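Local coordinates for peroxisomal fatty acid beta-oxidation multifunctional protein MFP2 (Arabidopsis thaliana, PDB 2WTB) that hydrates long-chain enoyl-CoA and oxidises the resulting 3-hydroxyacyl-CoA in peroxisomal fatty acid beta-oxidation during seed germination, at residues Thr550-Gln553 against Phe554-Phe558; Val635-Glu638 against Ala639-Phe643. All coordinates share one frame; numbering follows the deposited sequence.

Contact 1 (Thr550-Gln553 against Phe554-Phe558)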
ATOM      1  N   THR A 550      21.052   2.082 -15.615  1.00107.14           N
ATOM      2  CA  THR A 550      20.030   1.044 -15.540  1.00103.07           C
ATOM      3  C   THR A 550      19.330   0.841 -16.881  1.00 99.06           C
ATOM      4  O   THR A 550      18.693  -0.188 -17.107  1.00 98.83           O
ATOM      5  CB  THR A 550      18.981   1.374 -14.471  1.00101.91           C
ATOM      6  OG1 THR A 550      18.562   2.734 -14.623  1.00102.27           O
ATOM      7  CG2 THR A 550      19.564   1.185 -13.081  1.00105.24           C
ATOM      8  N   ALA A 551      19.451   1.826 -17.764  1.00 90.12           N
ATOM      9  CA  ALA A 551      18.852   1.742 -19.090  1.00 94.98           C
ATOM     10  C   ALA A 551      19.737   0.939 -20.038  1.00 96.88           C
ATOM     11  O   ALA A 551      19.247   0.285 -20.960  1.00 92.66           O
ATOM     12  CB  ALA A 551      18.600   3.135 -19.650  1.00 90.45           C
ATOM     13  N   THR A 552      21.044   0.994 -19.803  1.00 96.95           N
ATOM     14  CA  THR A 552      22.008   0.276 -20.628  1.00 99.45           C
ATOM     15  C   THR A 552      21.639  -1.197 -20.742  1.00 98.83           C
ATOM     16  O   THR A 552      21.753  -1.798 -21.809  1.00101.86           O
ATOM     17  CB  THR A 552      23.426   0.384 -20.046  1.00105.47           C
ATOM     18  OG1 THR A 552      23.738   1.759 -19.795  1.00113.48           O
ATOM     19  CG2 THR A 552      24.447  -0.197 -21.013  1.00110.50           C
ATOM     20  N   GLN A 553      21.196  -1.768 -19.627  1.00100.34           N
ATOM     21  CA  GLN A 553      20.822  -3.174 -19.565  1.00 96.96           C
ATOM     22  C   GLN A 553      19.858  -3.565 -20.683  1.00 89.14           C
ATOM     23  O   GLN A 553      20.013  -4.612 -21.311  1.00 90.31           O
ATOM     24  CB  GLN A 553      20.196  -3.482 -18.202  1.00 99.49           C
ATOM     25  CG  GLN A 553      19.942  -4.953 -17.940  1.00105.74           C
ATOM     26  CD  GLN A 553      19.352  -5.202 -16.566  1.00113.85           C
ATOM     27  OE1 GLN A 553      19.126  -4.267 -15.797  1.00111.36           O
ATOM     28  NE2 GLN A 553      19.098  -6.467 -16.251  1.00118.46           N
ATOM     29  N   PHE A 554      18.870  -2.713 -20.935  1.00 82.22           N
ATOM     30  CA  PHE A 554      17.824  -3.017 -21.907  1.00 78.57           C
ATOM     31  C   PHE A 554      18.246  -2.694 -23.336  1.00 87.22           C
ATOM     32  O   PHE A 554      17.827  -3.362 -24.281  1.00 85.48           O
ATOM     33  CB  PHE A 554      16.543  -2.264 -21.552  1.00 71.12           C
ATOM     34  CG  PHE A 554      16.142  -2.409 -20.115  1.00 71.54           C
ATOM     35  CD1 PHE A 554      16.430  -1.411 -19.199  1.00 77.29           C
ATOM     36  CD2 PHE A 554      15.493  -3.548 -19.676  1.00 70.43           C
ATOM     37  CE1 PHE A 554      16.067  -1.542 -17.872  1.00 67.78           C
ATOM     38  CE2 PHE A 554      15.127  -3.686 -18.353  1.00 75.95           C
ATOM     39  CZ  PHE A 554      15.414  -2.680 -17.449  1.00 76.49           C
ATOM     40  N   ILE A 555      19.073  -1.667 -23.488  1.00 87.42           N
ATOM     41  CA  ILE A 555      19.594  -1.295 -24.797  1.00 86.37           C
ATOM     42  C   ILE A 555      20.352  -2.459 -25.430  1.00 96.22           C
ATOM     43  O   ILE A 555      20.365  -2.617 -26.651  1.00 97.73           O
ATOM     44  CB  ILE A 555      20.537  -0.082 -24.701  1.00 77.99           C
ATOM     45  CG1 ILE A 555      19.795   1.131 -24.136  1.00 75.21           C
ATOM     46  CG2 ILE A 555      21.133   0.242 -26.061  1.00 70.48           C
ATOM     47  CD1 ILE A 555      20.652   2.376 -24.028  1.00 70.19           C
ATOM     48  N   GLU A 556      20.974  -3.278 -24.587  1.00 98.54           N
ATOM     49  CA  GLU A 556      21.836  -4.358 -25.056  1.00 95.20           C
ATOM     50  C   GLU A 556      21.105  -5.691 -25.202  1.00 92.43           C
ATOM     51  O   GLU A 556      21.553  -6.571 -25.936  1.00 97.18           O
ATOM     52  CB  GLU A 556      23.043  -4.511 -24.127  1.00 97.29           C
ATOM     53  CG  GLU A 556      23.926  -3.271 -24.069  1.00107.65           C
ATOM     54  CD  GLU A 556      25.038  -3.387 -23.044  1.00116.09           C
ATOM     55  OE1 GLU A 556      25.019  -4.348 -22.247  1.00122.05           O
ATOM     56  OE2 GLU A 556      25.932  -2.514 -23.037  1.00112.44           O
ATOM     57  N   ASN A 557      19.979  -5.837 -24.511  1.00 88.30           N
ATOM     58  CA  ASN A 557      19.220  -7.084 -24.557  1.00 86.40           C
ATOM     59  C   ASN A 557      17.916  -6.987 -25.352  1.00 88.24           C
ATOM     60  O   ASN A 557      17.337  -8.005 -25.734  1.00 95.44           O
ATOM     61  CB  ASN A 557      18.946  -7.602 -23.142  1.00 84.76           C
ATOM     62  CG  ASN A 557      20.210  -8.047 -22.431  1.00 84.74           C
ATOM     63  OD1 ASN A 557      21.188  -8.442 -23.065  1.00 80.60           O
ATOM     64  ND2 ASN A 557      20.195  -7.990 -21.105  1.00 88.66           N
ATOM     65  N   PHE A 558      17.459  -5.763 -25.598  1.00 78.05           N
ATOM     66  CA  PHE A 558      16.260  -5.540 -26.399  1.00 78.67           C
ATOM     67  C   PHE A 558      16.475  -4.383 -27.371  1.00 86.39           C
ATOM     68  O   PHE A 558      15.642  -3.483 -27.465  1.00 98.11           O
ATOM     69  CB  PHE A 558      15.054  -5.237 -25.505  1.00 76.04           C
ATOM     70  CG  PHE A 558      14.842  -6.234 -24.401  1.00 71.85           C
ATOM     71  CD1 PHE A 558      15.031  -5.870 -23.078  1.00 62.30           C
ATOM     72  CD2 PHE A 558      14.446  -7.531 -24.684  1.00 83.59           C
ATOM     73  CE1 PHE A 558      14.832  -6.780 -22.056  1.00 71.22           C
ATOM     74  CE2 PHE A 558      14.248  -8.447 -23.666  1.00 81.23           C
ATOM     75  CZ  PHE A 558      14.441  -8.071 -22.351  1.00 75.01           C
TER
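The Phe554 ring carries Gln553 CB over one face, while the carbonyl oxygens of Thr550 and Ala551 approach it obliquely; its CE1 lies 3.1 Å from Thr550 O. With CG beside its own backbone N and anti to the carbonyl carbon (chi1 -49°), the ring is folded back along the preceding turn, and on the side of helix 498-514 it stacks on Phe503.

The backbone beneath the ring is the last part of helix 544-557, in the C-terminal domain of the 3-hydroxyacyl-CoA dehydrogenase section. Here Ala551 O accepts two N-H groups: that of Ile555, one full turn on, and that of Phe554, whose N lies 3.0 Å from Ala551 O in a bent, 3-10-like i to i+3 bond that comes in above the carbonyl plane. Glu556 N continues the i to i+4 pattern to Thr552 O at 3.2 Å, whereas Asn557 N reaches Gln553 O only weakly.

An alanine in place of Phe554 would remove the whole ring and is likely to leave Phe503 without its stacking partner and open a gap beside Gln553 CB.

On the outward side Thr552 and Glu556 run alongside each other, the methyl CG2 of Thr552 resting 3.4 Å from Glu556 OE2. Thr552 OG1 turns back instead to Ile548 O one turn earlier, and the extended Glu556 chain passes its CG 3.5 Å from Thr552 O.

Contact 2 (Val635-Glu638 against Ala639-Phe643)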
ATOM      1  N   VAL A 635       4.407   0.756 -22.132  1.00 75.16           N
ATOM      2  CA  VAL A 635       4.622   0.097 -20.846  1.00 73.35           C
ATOM      3  C   VAL A 635       3.656  -1.076 -20.681  1.00 75.54           C
ATOM      4  O   VAL A 635       4.043  -2.146 -20.211  1.00 77.96           O
ATOM      5  CB  VAL A 635       4.470   1.068 -19.657  1.00 62.59           C
ATOM      6  CG1 VAL A 635       4.427   0.301 -18.353  1.00 53.13           C
ATOM      7  CG2 VAL A 635       5.609   2.074 -19.642  1.00 65.13           C
ATOM      8  N   VAL A 636       2.399  -0.870 -21.066  1.00 74.53           N
ATOM      9  CA  VAL A 636       1.426  -1.954 -21.081  1.00 75.14           C
ATOM     10  C   VAL A 636       1.962  -3.075 -21.956  1.00 70.16           C
ATOM     11  O   VAL A 636       1.948  -4.246 -21.576  1.00 69.75           O
ATOM     12  CB  VAL A 636       0.070  -1.505 -21.652  1.00 71.51           C
ATOM     13  CG1 VAL A 636      -0.856  -2.704 -21.829  1.00 55.91           C
ATOM     14  CG2 VAL A 636      -0.570  -0.456 -20.760  1.00 65.78           C
ATOM     15  N   ASN A 637       2.443  -2.695 -23.135  1.00 58.72           N
ATOM     16  CA  ASN A 637       3.010  -3.640 -24.084  1.00 69.68           C
ATOM     17  C   ASN A 637       4.089  -4.502 -23.434  1.00 73.42           C
ATOM     18  O   ASN A 637       4.145  -5.714 -23.646  1.00 78.50           O
ATOM     19  CB  ASN A 637       3.586  -2.888 -25.284  1.00 55.23           C
ATOM     20  CG  ASN A 637       3.812  -3.783 -26.480  1.00 66.55           C
ATOM     21  OD1 ASN A 637       3.270  -4.886 -26.558  1.00 66.77           O
ATOM     22  ND2 ASN A 637       4.612  -3.310 -27.428  1.00 70.09           N
ATOM     23  N   GLU A 638       4.940  -3.866 -22.635  1.00 64.67           N
ATOM     24  CA  GLU A 638       6.052  -4.553 -21.995  1.00 59.82           C
ATOM     25  C   GLU A 638       5.561  -5.403 -20.831  1.00 64.37           C
ATOM     26  O   GLU A 638       6.059  -6.505 -20.600  1.00 67.07           O
ATOM     27  CB  GLU A 638       7.098  -3.545 -21.516  1.00 59.80           C
ATOM     28  CG  GLU A 638       8.419  -4.171 -21.108  1.00 66.55           C
ATOM     29  CD  GLU A 638       9.100  -4.895 -22.253  1.00 71.51           C
ATOM     30  OE1 GLU A 638       9.032  -4.401 -23.399  1.00 76.49           O
ATOM     31  OE2 GLU A 638       9.710  -5.956 -22.007  1.00 73.28           O
ATOM     32  N   ALA A 639       4.579  -4.881 -20.103  1.00 59.96           N
ATOM     33  CA  ALA A 639       3.968  -5.616 -19.006  1.00 48.45           C
ATOM     34  C   ALA A 639       3.388  -6.930 -19.511  1.00 65.66           C
ATOM     35  O   ALA A 639       3.418  -7.942 -18.811  1.00 80.35           O
ATOM     36  CB  ALA A 639       2.886  -4.780 -18.347  1.00 47.85           C
ATOM     37  N   CYS A 640       2.861  -6.908 -20.731  1.00 65.24           N
ATOM     38  CA  CYS A 640       2.275  -8.097 -21.334  1.00 63.81           C
ATOM     39  C   CYS A 640       3.338  -9.126 -21.699  1.00 65.27           C
ATOM     40  O   CYS A 640       3.130 -10.325 -21.531  1.00 66.61           O
ATOM     41  CB  CYS A 640       1.444  -7.727 -22.562  1.00 69.09           C
ATOM     42  SG  CYS A 640      -0.091  -6.867 -22.164  1.00 71.99           S
ATOM     43  N   ARG A 641       4.474  -8.653 -22.204  1.00 62.08           N
ATOM     44  CA  ARG A 641       5.611  -9.525 -22.465  1.00 55.47           C
ATOM     45  C   ARG A 641       6.023 -10.210 -21.166  1.00 69.49           C
ATOM     46  O   ARG A 641       6.204 -11.429 -21.118  1.00 64.19           O
ATOM     47  CB  ARG A 641       6.789  -8.726 -23.020  1.00 52.74           C
ATOM     48  CG  ARG A 641       6.541  -8.073 -24.371  1.00 60.51           C
ATOM     49  CD  ARG A 641       7.838  -7.514 -24.945  1.00 63.69           C
ATOM     50  NE  ARG A 641       7.682  -7.020 -26.311  1.00 65.97           N
ATOM     51  CZ  ARG A 641       7.460  -5.748 -26.624  1.00 74.68           C
ATOM     52  NH1 ARG A 641       7.362  -4.835 -25.666  1.00 77.88           N
ATOM     53  NH2 ARG A 641       7.332  -5.385 -27.894  1.00 69.32           N
ATOM     54  N   VAL A 642       6.165  -9.412 -20.113  1.00 61.90           N
ATOM     55  CA  VAL A 642       6.520  -9.926 -18.797  1.00 65.55           C
ATOM     56  C   VAL A 642       5.494 -10.936 -18.296  1.00 68.89           C
ATOM     57  O   VAL A 642       5.851 -11.986 -17.763  1.00 80.33           O
ATOM     58  CB  VAL A 642       6.653  -8.785 -17.770  1.00 60.35           C
ATOM     59  CG1 VAL A 642       6.577  -9.328 -16.350  1.00 56.31           C
ATOM     60  CG2 VAL A 642       7.948  -8.025 -17.991  1.00 53.34           C
ATOM     61  N   PHE A 643       4.219 -10.614 -18.473  1.00 65.69           N
ATOM     62  CA  PHE A 643       3.142 -11.477 -18.007  1.00 63.16           C
ATOM     63  C   PHE A 643       3.055 -12.764 -18.820  1.00 71.20           C
ATOM     64  O   PHE A 643       2.836 -13.845 -18.273  1.00 75.61           O
ATOM     65  CB  PHE A 643       1.809 -10.734 -18.054  1.00 61.07           C
ATOM     66  CG  PHE A 643       0.644 -11.552 -17.589  1.00 57.69           C
ATOM     67  CD1 PHE A 643       0.699 -12.234 -16.385  1.00 65.29           C
ATOM     68  CD2 PHE A 643      -0.509 -11.630 -18.346  1.00 50.66           C
ATOM     69  CE1 PHE A 643      -0.372 -12.988 -15.950  1.00 55.41           C
ATOM     70  CE2 PHE A 643      -1.585 -12.379 -17.915  1.00 58.25           C
ATOM     71  CZ  PHE A 643      -1.516 -13.059 -16.715  1.00 58.26           C
TER
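Four successive i to i+4 bonds, from Ala639 N to Val635 O through Val642 N to Glu638 O, carry the chain as a regular alpha-helix, the last of them nearly straight. On this frame Glu638 and Arg641, three residues apart, form a salt bridge. The two side chains cross at about a right angle with carboxylate and guanidinium planes 26° apart, and Arg641 NH1 lies 2.8 Å from Glu638 OE1 in a bent, weak hydrogen bond. The carboxylate gets there because the Glu638 chain is bent at chi2 (62°), whereas Arg641 is extended from CG to NE and runs back toward the preceding turn, its CD 3.7 Å from Glu638 OE1.

Both belong to helix 624-644, a long helix, buried along most of this stretch, of the all-helical C-terminal part of the dehydrogenase region, packed against helices 498-514, 651-662 and 671-678. Glu638 OE2 makes salt bridges to Arg500 of helix 498-514 and to Arg561 of a nearby loop, and the carboxylate is thereby shared among three arginines, which would probably favour its ionised form.

Asn637, one turn before Arg641, places OD1 over one face of the guanidinium, about 4.0 Å off the plane of the group and nearer its margin than its centre. Its amide is turned 47° from that plane; ND2 faces Arg641 NH2 at 3.5 Å, donor to donor, and its hydrogen bond goes to Lys699 O instead, while OD1 accepts from Cys701 N. These two bonds fix the rotation of the amide beside the arginine. Round the helix from this polar group, Val636 CG1 touches Cys640 SG at 4.2 Å. One turn on from Glu638, Val642 CG2 lies 3.6 Å from Glu638 O.

Both contacts are local ones along a single helix, yet they illustrate how position in the fold sets chemistry. Contact 1 is a surface turn near the end of helix 544-557, where backbone bonding becomes irregular and one buried aromatic faces inward from otherwise partly exposed or exposed neighbours. Contact 2 lies within helix 624-644, buried, with regular backbone bonds and a charged group compensated by several arginines. The centres of contact 1 and contact 2 are about 16 Å apart, and the nearest atoms of the two contacts about 5 Å, without touching. Helix 498-514 borders both, its Arg500 touching Phe554 on one side and the carboxylate of contact 2 on the other.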